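Side-chain contacts in NDP-rhamnosyltransferase (Saccharopolyspora spinosa, PDB 3TSA), which belongs to the GT-B glycosyltransferases, enzymes built from two facing Rossmann-like domains with a cleft between them: residues P12-A17 with L119-A124; H141-D146 with G294-A299; I178-P181 with L186-S189; V197-Y202 with T298-T303; V311-Q314 with Q318-Y321. One frame throughout, in Å; residues are numbered along the deposited sequence.

Interaction 1: residues P12-A17 with L119-A124; sequences PTHLMA and LVDVCA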
# COMPACT_ATOMS: atom_id res chain seq x y z
N PRO A 12 -6.47 0.86 -14.57
CA PRO A 12 -6.17 0.34 -13.24
C PRO A 12 -5.38 -0.93 -13.24
O PRO A 12 -4.45 -1.01 -12.40
CB PRO A 12 -7.56 0.12 -12.62
CG PRO A 12 -8.35 1.22 -13.20
CD PRO A 12 -7.92 1.13 -14.71
N THR A 13 -5.69 -1.92 -14.10
CA THR A 13 -4.92 -3.19 -14.05
C THR A 13 -3.42 -3.01 -14.32
O THR A 13 -2.61 -3.75 -13.78
CB THR A 13 -5.43 -4.28 -15.01
OG1 THR A 13 -5.30 -3.84 -16.35
CG2 THR A 13 -6.88 -4.64 -14.76
N HIS A 14 -3.06 -2.06 -15.16
CA HIS A 14 -1.63 -1.84 -15.48
C HIS A 14 -0.91 -1.21 -14.28
O HIS A 14 0.29 -1.47 -14.11
CB HIS A 14 -1.49 -0.91 -16.64
CG HIS A 14 -1.98 -1.50 -17.94
ND1 HIS A 14 -1.30 -1.36 -19.12
CD2 HIS A 14 -3.14 -2.16 -18.24
CE1 HIS A 14 -2.02 -1.92 -20.10
NE2 HIS A 14 -3.12 -2.42 -19.58
N LEU A 15 -1.61 -0.35 -13.54
CA LEU A 15 -1.02 0.23 -12.31
C LEU A 15 -0.96 -0.85 -11.20
O LEU A 15 0.08 -1.02 -10.52
CB LEU A 15 -1.80 1.48 -11.82
CG LEU A 15 -1.29 1.99 -10.46
CD1 LEU A 15 0.21 2.28 -10.45
CD2 LEU A 15 -2.04 3.34 -10.16
N MET A 16 -2.04 -1.63 -11.07
CA MET A 16 -2.00 -2.69 -10.07
C MET A 16 -0.84 -3.66 -10.26
O MET A 16 -0.29 -4.16 -9.28
CB MET A 16 -3.34 -3.44 -10.02
CG MET A 16 -4.43 -2.63 -9.19
SD MET A 16 -6.02 -3.31 -9.60
CE MET A 16 -6.03 -4.55 -8.32
N ALA A 17 -0.49 -3.94 -11.53
CA ALA A 17 0.63 -4.83 -11.86
C ALA A 17 1.96 -4.25 -11.30
O ALA A 17 2.86 -4.99 -11.10
CB ALA A 17 0.77 -4.98 -13.38
N LEU A 119 9.63 4.71 -14.10
CA LEU A 119 9.13 3.35 -14.22
C LEU A 119 7.85 3.49 -15.05
O LEU A 119 6.87 4.10 -14.61
CB LEU A 119 8.81 2.83 -12.83
CG LEU A 119 8.22 1.42 -12.83
CD1 LEU A 119 9.17 0.40 -13.46
CD2 LEU A 119 7.90 1.01 -11.42
N VAL A 120 7.87 2.94 -16.26
CA VAL A 120 6.91 3.33 -17.27
C VAL A 120 6.21 2.11 -17.77
O VAL A 120 6.88 1.13 -18.15
CB VAL A 120 7.71 4.00 -18.41
CG1 VAL A 120 6.79 4.37 -19.59
CG2 VAL A 120 8.40 5.31 -17.84
N ASP A 121 4.85 2.12 -17.80
CA ASP A 121 4.13 1.04 -18.46
C ASP A 121 4.58 0.90 -19.93
O ASP A 121 4.77 1.90 -20.62
CB ASP A 121 2.65 1.43 -18.35
CG ASP A 121 1.66 0.55 -19.14
OD1 ASP A 121 1.93 -0.14 -20.13
OD2 ASP A 121 0.46 0.67 -18.77
N VAL A 122 4.74 -0.35 -20.43
CA VAL A 122 5.20 -0.55 -21.82
C VAL A 122 4.43 0.23 -22.82
O VAL A 122 5.04 0.73 -23.79
CB VAL A 122 5.20 -2.06 -22.23
CG1 VAL A 122 5.23 -2.17 -23.70
CG2 VAL A 122 6.50 -2.68 -21.73
N CYS A 123 3.12 0.36 -22.64
CA CYS A 123 2.32 1.18 -23.57
C CYS A 123 2.24 2.68 -23.27
O CYS A 123 1.75 3.43 -24.13
CB CYS A 123 0.92 0.69 -23.55
SG CYS A 123 0.79 -0.99 -24.31
N ALA A 124 2.76 3.13 -22.12
CA ALA A 124 2.64 4.55 -21.82
C ALA A 124 3.78 5.32 -22.49
O ALA A 124 4.80 5.65 -21.88
CB ALA A 124 2.62 4.77 -20.29

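Interaction 2: residues H141-D146 with G294-A299; sequences HRWGVD and GGSGTA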
# COMPACT_ATOMS: atom_id res chain seq x y z
N HIS A 141 7.86 -1.44 -17.77
CA HIS A 141 7.20 -2.52 -17.01
C HIS A 141 6.05 -3.17 -17.78
O HIS A 141 5.06 -2.51 -18.09
CB HIS A 141 6.66 -1.93 -15.69
CG HIS A 141 6.29 -2.97 -14.68
ND1 HIS A 141 5.09 -3.64 -14.73
CD2 HIS A 141 6.97 -3.49 -13.62
CE1 HIS A 141 5.04 -4.53 -13.74
NE2 HIS A 141 6.17 -4.47 -13.06
N ARG A 142 6.17 -4.47 -18.06
CA ARG A 142 5.08 -5.21 -18.65
C ARG A 142 4.07 -5.56 -17.58
O ARG A 142 4.43 -5.92 -16.45
CB ARG A 142 5.62 -6.52 -19.24
CG ARG A 142 6.37 -6.20 -20.51
CD ARG A 142 7.10 -7.44 -21.05
NE ARG A 142 7.63 -7.07 -22.41
CZ ARG A 142 8.78 -7.60 -22.88
NH1 ARG A 142 9.43 -8.58 -22.19
NH2 ARG A 142 9.27 -7.15 -24.06
N TRP A 143 2.79 -5.50 -17.95
CA TRP A 143 1.77 -6.03 -17.01
C TRP A 143 1.57 -7.54 -17.17
O TRP A 143 1.01 -8.22 -16.28
CB TRP A 143 0.46 -5.25 -17.19
CG TRP A 143 -0.11 -5.56 -18.55
CD1 TRP A 143 -0.88 -6.63 -18.88
CD2 TRP A 143 0.21 -4.90 -19.76
NE1 TRP A 143 -1.12 -6.65 -20.23
CE2 TRP A 143 -0.47 -5.60 -20.80
CE3 TRP A 143 0.95 -3.75 -20.07
CZ2 TRP A 143 -0.40 -5.22 -22.13
CZ3 TRP A 143 1.02 -3.35 -21.40
CH2 TRP A 143 0.34 -4.10 -22.43
N GLY A 144 2.03 -8.09 -18.29
CA GLY A 144 1.83 -9.51 -18.54
C GLY A 144 2.26 -9.87 -19.98
O GLY A 144 3.35 -9.53 -20.37
N VAL A 145 1.38 -10.55 -20.72
CA VAL A 145 1.67 -10.86 -22.14
C VAL A 145 1.75 -9.52 -22.89
O VAL A 145 0.94 -8.59 -22.63
CB VAL A 145 0.58 -11.77 -22.73
CG1 VAL A 145 0.81 -11.97 -24.23
CG2 VAL A 145 0.62 -13.13 -22.03
N ASP A 146 2.78 -9.37 -23.70
CA ASP A 146 3.10 -8.04 -24.33
C ASP A 146 3.02 -8.25 -25.83
O ASP A 146 3.97 -8.77 -26.42
CB ASP A 146 4.53 -7.61 -23.90
CG ASP A 146 4.96 -6.27 -24.54
OD1 ASP A 146 4.19 -5.68 -25.37
OD2 ASP A 146 6.03 -5.78 -24.18
N GLY A 294 -8.99 -13.07 -19.09
CA GLY A 294 -7.57 -13.18 -19.43
C GLY A 294 -6.75 -11.93 -19.08
O GLY A 294 -5.59 -11.84 -19.39
N GLY A 295 -7.34 -11.00 -18.38
CA GLY A 295 -6.61 -9.88 -17.74
C GLY A 295 -5.59 -10.45 -16.78
O GLY A 295 -5.85 -11.43 -16.01
N SER A 296 -4.45 -9.80 -16.79
CA SER A 296 -3.32 -10.38 -16.10
C SER A 296 -3.52 -10.49 -14.57
O SER A 296 -2.97 -11.40 -13.95
CB SER A 296 -2.05 -9.60 -16.48
OG SER A 296 -2.10 -8.28 -15.99
N GLY A 297 -4.16 -9.54 -13.91
CA GLY A 297 -4.18 -9.66 -12.42
C GLY A 297 -4.96 -10.90 -11.94
O GLY A 297 -4.44 -11.73 -11.15
N THR A 298 -6.15 -11.09 -12.51
CA THR A 298 -6.99 -12.29 -12.21
C THR A 298 -6.22 -13.52 -12.65
O THR A 298 -6.05 -14.50 -11.87
CB THR A 298 -8.33 -12.16 -12.85
OG1 THR A 298 -9.06 -11.08 -12.19
CG2 THR A 298 -9.10 -13.53 -12.74
N ALA A 299 -5.72 -13.48 -13.89
CA ALA A 299 -5.11 -14.72 -14.48
C ALA A 299 -3.77 -15.06 -13.83
O ALA A 299 -3.50 -16.25 -13.58
CB ALA A 299 -4.96 -14.56 -16.00

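Interaction 3: residues I178-P181 with L186-S189; sequences ILDP and LQAS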
# COMPACT_ATOMS: atom_id res chain seq x y z
N ILE A 178 13.63 -3.66 -19.48
CA ILE A 178 12.15 -3.98 -19.47
C ILE A 178 11.96 -4.97 -18.34
O ILE A 178 12.75 -5.96 -18.26
CB ILE A 178 11.73 -4.69 -20.76
CG1 ILE A 178 12.07 -3.73 -21.94
CG2 ILE A 178 10.25 -4.92 -20.71
CD1 ILE A 178 11.90 -4.37 -23.37
N LEU A 179 10.98 -4.73 -17.44
CA LEU A 179 10.73 -5.76 -16.40
C LEU A 179 9.52 -6.58 -16.85
O LEU A 179 8.56 -6.01 -17.37
CB LEU A 179 10.41 -5.14 -15.05
CG LEU A 179 11.53 -4.22 -14.54
CD1 LEU A 179 11.04 -3.73 -13.18
CD2 LEU A 179 12.80 -4.98 -14.33
N ASP A 180 9.56 -7.90 -16.65
CA ASP A 180 8.52 -8.78 -17.21
C ASP A 180 8.08 -9.80 -16.16
O ASP A 180 8.85 -10.74 -15.83
CB ASP A 180 9.17 -9.50 -18.47
CG ASP A 180 8.16 -10.24 -19.25
OD1 ASP A 180 7.00 -10.35 -18.79
OD2 ASP A 180 8.54 -10.71 -20.38
N PRO A 181 6.80 -9.72 -15.68
CA PRO A 181 6.29 -10.69 -14.74
C PRO A 181 5.58 -11.89 -15.45
O PRO A 181 5.11 -12.82 -14.80
CB PRO A 181 5.26 -9.88 -13.95
CG PRO A 181 4.58 -8.97 -15.06
CD PRO A 181 5.85 -8.60 -15.95
N LEU A 186 4.81 -18.40 -21.57
CA LEU A 186 3.55 -17.79 -22.14
C LEU A 186 3.78 -16.47 -22.84
O LEU A 186 2.83 -15.93 -23.42
CB LEU A 186 2.53 -17.51 -21.01
CG LEU A 186 2.20 -18.76 -20.17
CD1 LEU A 186 1.33 -18.30 -19.03
CD2 LEU A 186 1.47 -19.85 -21.02
N GLN A 187 4.99 -15.92 -22.84
CA GLN A 187 5.13 -14.57 -23.38
C GLN A 187 5.10 -14.61 -24.90
O GLN A 187 5.53 -15.60 -25.50
CB GLN A 187 6.45 -13.99 -22.80
CG GLN A 187 6.77 -12.47 -23.22
CD GLN A 187 5.63 -11.58 -22.81
OE1 GLN A 187 4.68 -11.45 -23.56
NE2 GLN A 187 5.73 -10.96 -21.66
N ALA A 188 4.55 -13.57 -25.56
CA ALA A 188 4.51 -13.47 -27.00
C ALA A 188 5.93 -13.65 -27.58
O ALA A 188 6.93 -13.07 -27.06
CB ALA A 188 3.93 -12.08 -27.41
N SER A 189 5.99 -14.47 -28.63
CA SER A 189 7.30 -14.79 -29.18
C SER A 189 8.08 -13.58 -29.65
O SER A 189 9.30 -13.60 -29.60
CB SER A 189 7.18 -15.83 -30.32
OG SER A 189 6.30 -15.40 -31.34

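Interaction 4: residues V197-Y202 with T298-T303; sequences VQYVPY and TAFTAT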
# COMPACT_ATOMS: atom_id res chain seq x y z
N VAL A 197 10.56 -10.44 -13.16
CA VAL A 197 10.18 -10.00 -11.81
C VAL A 197 9.00 -10.86 -11.39
O VAL A 197 8.01 -10.92 -12.13
CB VAL A 197 9.92 -8.45 -11.70
CG1 VAL A 197 8.75 -7.93 -12.65
CG2 VAL A 197 9.59 -8.07 -10.27
N GLN A 198 9.06 -11.49 -10.21
CA GLN A 198 7.99 -12.41 -9.77
C GLN A 198 6.65 -11.66 -9.53
O GLN A 198 6.59 -10.62 -8.82
CB GLN A 198 8.41 -13.11 -8.43
CG GLN A 198 7.50 -14.20 -8.10
CD GLN A 198 7.93 -15.03 -6.95
OE1 GLN A 198 9.14 -15.33 -6.74
NE2 GLN A 198 6.96 -15.51 -6.24
N TYR A 199 5.58 -12.20 -10.12
CA TYR A 199 4.22 -11.65 -9.93
C TYR A 199 3.87 -11.86 -8.45
O TYR A 199 3.95 -13.00 -7.97
CB TYR A 199 3.22 -12.40 -10.87
CG TYR A 199 1.83 -11.85 -10.62
CD1 TYR A 199 1.49 -10.53 -11.04
CD2 TYR A 199 0.92 -12.57 -9.89
CE1 TYR A 199 0.26 -9.96 -10.71
CE2 TYR A 199 -0.35 -12.04 -9.62
CZ TYR A 199 -0.66 -10.74 -10.00
OH TYR A 199 -1.93 -10.24 -9.63
N VAL A 200 3.40 -10.79 -7.79
CA VAL A 200 2.88 -10.91 -6.42
C VAL A 200 1.43 -10.54 -6.55
O VAL A 200 1.11 -9.46 -7.02
CB VAL A 200 3.55 -9.88 -5.51
CG1 VAL A 200 2.85 -9.89 -4.13
CG2 VAL A 200 4.98 -10.31 -5.33
N PRO A 201 0.54 -11.43 -6.12
CA PRO A 201 -0.85 -11.08 -6.33
C PRO A 201 -1.18 -9.81 -5.55
O PRO A 201 -0.85 -9.67 -4.36
CB PRO A 201 -1.62 -12.32 -5.83
CG PRO A 201 -0.67 -13.44 -6.11
CD PRO A 201 0.71 -12.84 -5.72
N TYR A 202 -1.70 -8.83 -6.25
CA TYR A 202 -2.29 -7.68 -5.62
C TYR A 202 -3.53 -7.46 -6.35
O TYR A 202 -3.52 -7.13 -7.54
CB TYR A 202 -1.43 -6.40 -5.76
CG TYR A 202 -2.15 -5.21 -5.20
CD1 TYR A 202 -2.47 -5.14 -3.82
CD2 TYR A 202 -2.60 -4.18 -6.04
CE1 TYR A 202 -3.19 -4.03 -3.32
CE2 TYR A 202 -3.36 -3.03 -5.57
CZ TYR A 202 -3.60 -3.00 -4.14
OH TYR A 202 -4.37 -1.95 -3.62
N THR A 298 -6.15 -11.09 -12.51
CA THR A 298 -6.99 -12.29 -12.21
C THR A 298 -6.22 -13.52 -12.65
O THR A 298 -6.05 -14.50 -11.87
CB THR A 298 -8.33 -12.16 -12.85
OG1 THR A 298 -9.06 -11.08 -12.19
CG2 THR A 298 -9.10 -13.53 -12.74
N ALA A 299 -5.72 -13.48 -13.89
CA ALA A 299 -5.11 -14.72 -14.48
C ALA A 299 -3.77 -15.06 -13.83
O ALA A 299 -3.50 -16.25 -13.58
CB ALA A 299 -4.96 -14.56 -16.00
N PHE A 300 -2.93 -14.06 -13.57
CA PHE A 300 -1.65 -14.35 -12.98
C PHE A 300 -1.83 -14.76 -11.51
O PHE A 300 -1.05 -15.56 -10.99
CB PHE A 300 -0.68 -13.15 -13.11
CG PHE A 300 -0.09 -12.99 -14.48
CD1 PHE A 300 -0.53 -13.71 -15.61
CD2 PHE A 300 0.91 -12.07 -14.64
CE1 PHE A 300 0.11 -13.49 -16.91
CE2 PHE A 300 1.55 -11.91 -15.87
CZ PHE A 300 1.11 -12.59 -17.01
N THR A 301 -2.88 -14.26 -10.84
CA THR A 301 -3.12 -14.67 -9.46
C THR A 301 -3.53 -16.14 -9.49
O THR A 301 -3.02 -16.94 -8.69
CB THR A 301 -4.20 -13.83 -8.79
OG1 THR A 301 -3.72 -12.50 -8.62
CG2 THR A 301 -4.62 -14.38 -7.45
N ALA A 302 -4.47 -16.50 -10.40
CA ALA A 302 -4.85 -17.88 -10.56
C ALA A 302 -3.59 -18.74 -10.87
O ALA A 302 -3.39 -19.79 -10.22
CB ALA A 302 -5.95 -18.06 -11.62
N THR A 303 -2.78 -18.29 -11.82
CA THR A 303 -1.65 -19.13 -12.34
C THR A 303 -0.63 -19.30 -11.19
O THR A 303 -0.21 -20.44 -10.89
CB THR A 303 -1.04 -18.46 -13.55
OG1 THR A 303 -2.02 -18.54 -14.56
CG2 THR A 303 0.18 -19.26 -14.04

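Interaction 5: residues V311-Q314 with Q318-Y321; sequences VLPQ and QFDY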
# COMPACT_ATOMS: atom_id res chain seq x y z
N VAL A 311 -10.87 -19.27 -20.21
CA VAL A 311 -10.55 -17.89 -20.54
C VAL A 311 -11.45 -17.46 -21.70
O VAL A 311 -11.58 -18.20 -22.67
CB VAL A 311 -9.09 -17.71 -20.96
CG1 VAL A 311 -8.77 -16.19 -21.01
CG2 VAL A 311 -8.12 -18.36 -19.90
N LEU A 312 -12.15 -16.36 -21.50
CA LEU A 312 -12.98 -15.79 -22.60
C LEU A 312 -12.37 -14.50 -23.02
O LEU A 312 -12.80 -13.41 -22.66
CB LEU A 312 -14.39 -15.59 -22.06
CG LEU A 312 -15.31 -16.75 -21.58
CD1 LEU A 312 -14.79 -17.49 -20.45
CD2 LEU A 312 -16.59 -16.04 -21.09
N PRO A 313 -11.33 -14.55 -23.88
CA PRO A 313 -10.64 -13.31 -24.21
C PRO A 313 -11.52 -12.31 -25.00
O PRO A 313 -12.43 -12.76 -25.74
CB PRO A 313 -9.49 -13.80 -25.13
CG PRO A 313 -10.05 -15.12 -25.78
CD PRO A 313 -10.78 -15.72 -24.60
N GLN A 314 -11.25 -11.06 -24.80
CA GLN A 314 -12.05 -9.95 -25.37
C GLN A 314 -11.23 -8.99 -26.20
O GLN A 314 -11.64 -8.56 -27.30
CB GLN A 314 -12.81 -9.20 -24.25
CG GLN A 314 -13.64 -10.09 -23.34
CD GLN A 314 -14.77 -10.83 -24.09
OE1 GLN A 314 -15.03 -12.00 -23.79
NE2 GLN A 314 -15.40 -10.15 -25.05
N GLN A 318 -5.41 -10.38 -24.47
CA GLN A 318 -6.15 -11.52 -23.86
C GLN A 318 -6.19 -12.79 -24.71
O GLN A 318 -6.17 -13.90 -24.15
CB GLN A 318 -7.60 -11.14 -23.43
CG GLN A 318 -7.53 -10.05 -22.32
CD GLN A 318 -8.84 -9.45 -22.05
OE1 GLN A 318 -9.77 -9.59 -22.86
NE2 GLN A 318 -8.94 -8.72 -20.91
N PHE A 319 -6.25 -12.65 -26.04
CA PHE A 319 -6.19 -13.80 -26.96
C PHE A 319 -4.92 -14.56 -26.89
O PHE A 319 -4.94 -15.76 -26.89
CB PHE A 319 -6.47 -13.30 -28.43
CG PHE A 319 -7.85 -12.69 -28.50
CD1 PHE A 319 -8.95 -13.54 -28.64
CD2 PHE A 319 -8.02 -11.30 -28.34
CE1 PHE A 319 -10.31 -12.98 -28.61
CE2 PHE A 319 -9.36 -10.74 -28.31
CZ PHE A 319 -10.46 -11.59 -28.39
N ASP A 320 -3.78 -13.84 -26.88
CA ASP A 320 -2.47 -14.46 -26.70
C ASP A 320 -2.38 -15.20 -25.39
O ASP A 320 -2.00 -16.38 -25.40
CB ASP A 320 -1.39 -13.36 -26.80
CG ASP A 320 -1.26 -12.86 -28.23
OD1 ASP A 320 -0.63 -13.62 -29.02
OD2 ASP A 320 -1.78 -11.80 -28.56
N TYR A 321 -2.75 -14.55 -24.27
CA TYR A 321 -2.67 -15.27 -23.00
C TYR A 321 -3.56 -16.50 -23.05
O TYR A 321 -3.16 -17.58 -22.65
CB TYR A 321 -3.16 -14.41 -21.86
CG TYR A 321 -3.17 -15.14 -20.59
CD1 TYR A 321 -1.99 -15.34 -19.90
CD2 TYR A 321 -4.37 -15.62 -20.05
CE1 TYR A 321 -1.98 -16.08 -18.66
CE2 TYR A 321 -4.40 -16.34 -18.85
CZ TYR A 321 -3.20 -16.56 -18.17
OH TYR A 321 -3.16 -17.22 -16.97

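Interaction 1: residues P12-A17 with L119-A124
H14 sets the ND1 corner of its imidazole against the carboxylate of D121, and almost all of this contact is that one pairing. The bond is short, 2.7 Å from H14 ND1 to D121 OD2, but bent, with 140° at the hydrogen. OD2 is approached on its syn side by a donor that stands somewhat out of the carboxylate plane, and OD2 in turn lies a little off the plane of the ring. The two groups are therefore twisted against each other by 33°, not coplanar. The reach comes from H14 having CG beside its backbone N and anti to its carbonyl carbon (chi1 -68°), which swings the ring off the helix 12-16 toward the end of strand 117-121. The base of the side chain follows: H14 CB comes to 3.3 Å from D121 OD2.

D121 is held from several directions. Its OD1 takes the backbone N-H of C123 at 2.8 Å, closing an Asx turn just as the chain leaves the strand, and A124 N bonds back to D121 O at 2.8 Å in a type I turn. OD2 also accepts from the backbone N of L9, so the oxygen that faces H14 has a second grip that should fix its position. W143 brings its indole against the imidazole. A histidine on the first helix, backed by an aspartate where a central strand of the parallel sheet ends, is consistent with the cleft-facing edge of the N-terminal Rossmann-like domain of GT-B glycosyltransferases.

Interaction 2: residues H141-D146 with G294-A299
S296 of helix 296-304 pushes its hydroxymethyl group against the W143-G144 backbone, and here the two Rossmann-like domains of the GT-B fold meet. The close-packed part is small: S296 OG lies 3.1 Å from W143 O, a possible hydrogen bond only, since the hydroxyl proton could go to a different acceptor instead. The same OG lies near the plane of the W143 indole, 3.5 Å from W143 CD1 at the ring's edge. W143 CG and S296 OG both sit between the backbone N and the carbonyl carbon (chi1 67° in each), which turns hydroxyl and indole toward one another. G144 has no side chain, and S296 CB comes to 4.4 Å from G144 CA.

Elsewhere the fit is looser. G295, the helix N-cap, and G297 are partly exposed and add no side chain to the interface. The indole N-H of W143 looks elsewhere, bonded to D317 OD2. R142 and D146, far from the helix, brace the loop from within: D146 OD2 offers its anti lone pair to R142 NE at 2.7 Å, with the carboxylate oxygen a little off the guanidinium plane.

Interaction 3: residues I178-P181 with L186-S189
The carboxylate of D180 and the amide of Q187 meet from opposite directions, their planes 42° apart, the amide nitrogen standing before both carboxylate oxygens. Q187 NE2 reaches D180 OD2 at 3.1 Å on its syn side, 20° out of the carboxylate plane, and D180 OD1 at 3.2 Å, this second bond weak. Q187 turns its amide toward the aspartate by a turn about its CB-CG bond (chi2 57°). The other polar atom of the amide, Q187 OE1, folds back to accept from the next backbone nitrogen, A188 N, at 2.9 Å.

The contact joins the end of strand 177-180, in the parallel sheet of the N-terminal Rossmann-like domain, to the loop leading on to strand 195-196. Both groups are shared with the loop that follows strand 138-141: D180 OD2 is in a salt bridge with R142 NH1, which would be expected to keep the carboxylate ionised, while Q187 OE1 accepts from D146 N and NE2 donates to G144 O. D180 OD1 also receives the backbone N-H of C182, just beyond the strand. A magnesium ion sits about 5 Å from the Q187 side chain.

Interaction 4: residues V197-Y202 with T298-T303
Y199 packs the face of its ring onto F300, tying the loop after strand 195-196 of the N-terminal domain to helix 296-304 of the C-terminal one, a side-chain bridge between the two halves of the GT-B fold. From CB the tyrosine heads to the helix because CG is anti to the backbone N (chi1 178°). Y199 CG is then 3.8 Å from F300 CB. That methylene stands over the middle of the tyrosine ring, 3.6 Å from F300 CB to the ring centroid, in a CH-pi contact. Y199 CD1, on one flank, meets F300 CD2, where the phenylalanine turns an edge to the tyrosine face: a T-shaped pair with centroids 5.7 Å apart and planes at 81°. Y199 CD2, on the other flank, rests 3.6 Å from F300 CB. Further out, Y199 CE1 is also beneath F300 CB, and Y199 CE2 lies against the F300-T301 peptide, 3.5 Å from T301 OG1, which lies at the ring's edge. Y199 CZ touches both F300 CB and T301 OG1.

The phenolic tip, Y199 OH, is 3.1 Å from T301 OG1 and probably bonds to G297 O. T301 OG1 bonds to G297 O, one turn back in its own helix, and to N203 ND2. V200 and Y202, turned the other way, pack on Q26 and G48 of the second subunit. Beside the phenol, P201 CB comes to 3.5 Å from T301 OG1.

Interaction 5: residues V311-Q314 with Q318-Y321
Q318 opens helix 318-327 by reaching back to the loop that follows strand 309-311. Its CG is anti to the carbonyl carbon (chi1 -63°) and the chain runs extended beyond it, which carries Q318 OE1 to 2.8 Å from Q314 N, in a hydrogen bond. The donor lies in the carbonyl plane at a C=O...N angle of 153°. Lower down the same side chain, Q318 CB packs on P313 CB at 3.7 Å.

F319 comes next and lays its ring across the proline at about a right angle. P313 CB stands over one face, 3.7 Å from the ring centroid and shifted toward the rim, a CH-pi contact, while P313 CG touches F319 CD1 at 3.4 Å. At the ring's edge Q314 O lies 3.3 Å from F319 CE2.

Y321, one turn on from Q318, adds a lighter apolar touch, Y321 CE2 to V311 CG2 at 4.4 Å, and its hydroxyl is bonded to Q309 and T303. Since OE1 of Q318 also takes the backbone N-H of Y315, one buried amide oxygen satisfies two successive backbone donors, which should set the course of the loop into the helix while P313 and F319 pack against each other alongside.

How the interactions relate
Along the chain interaction 1 closes first; interaction 3 is nested in the loop that interaction 2 closes; interaction 4 opens within that same loop after interaction 3 and ends on the same helix as interaction 2; interaction 5 comes last. Interactions 1 and 3 reach the seven-stranded parallel sheet of the N-terminal half, their centres about 14 Å apart, whereas interaction 5 lies wholly in the C-terminal half. Interactions 2 and 4 cross between the halves, share T298 and A299, and have centres about 8 Å apart. Interaction 2 touches all four others, with G144 on F300 and V145 on D320. The loop 141-146 thus links interactions 1 and 3 to helices 296-304 and 318-327, on the seam of the GT-B cleft.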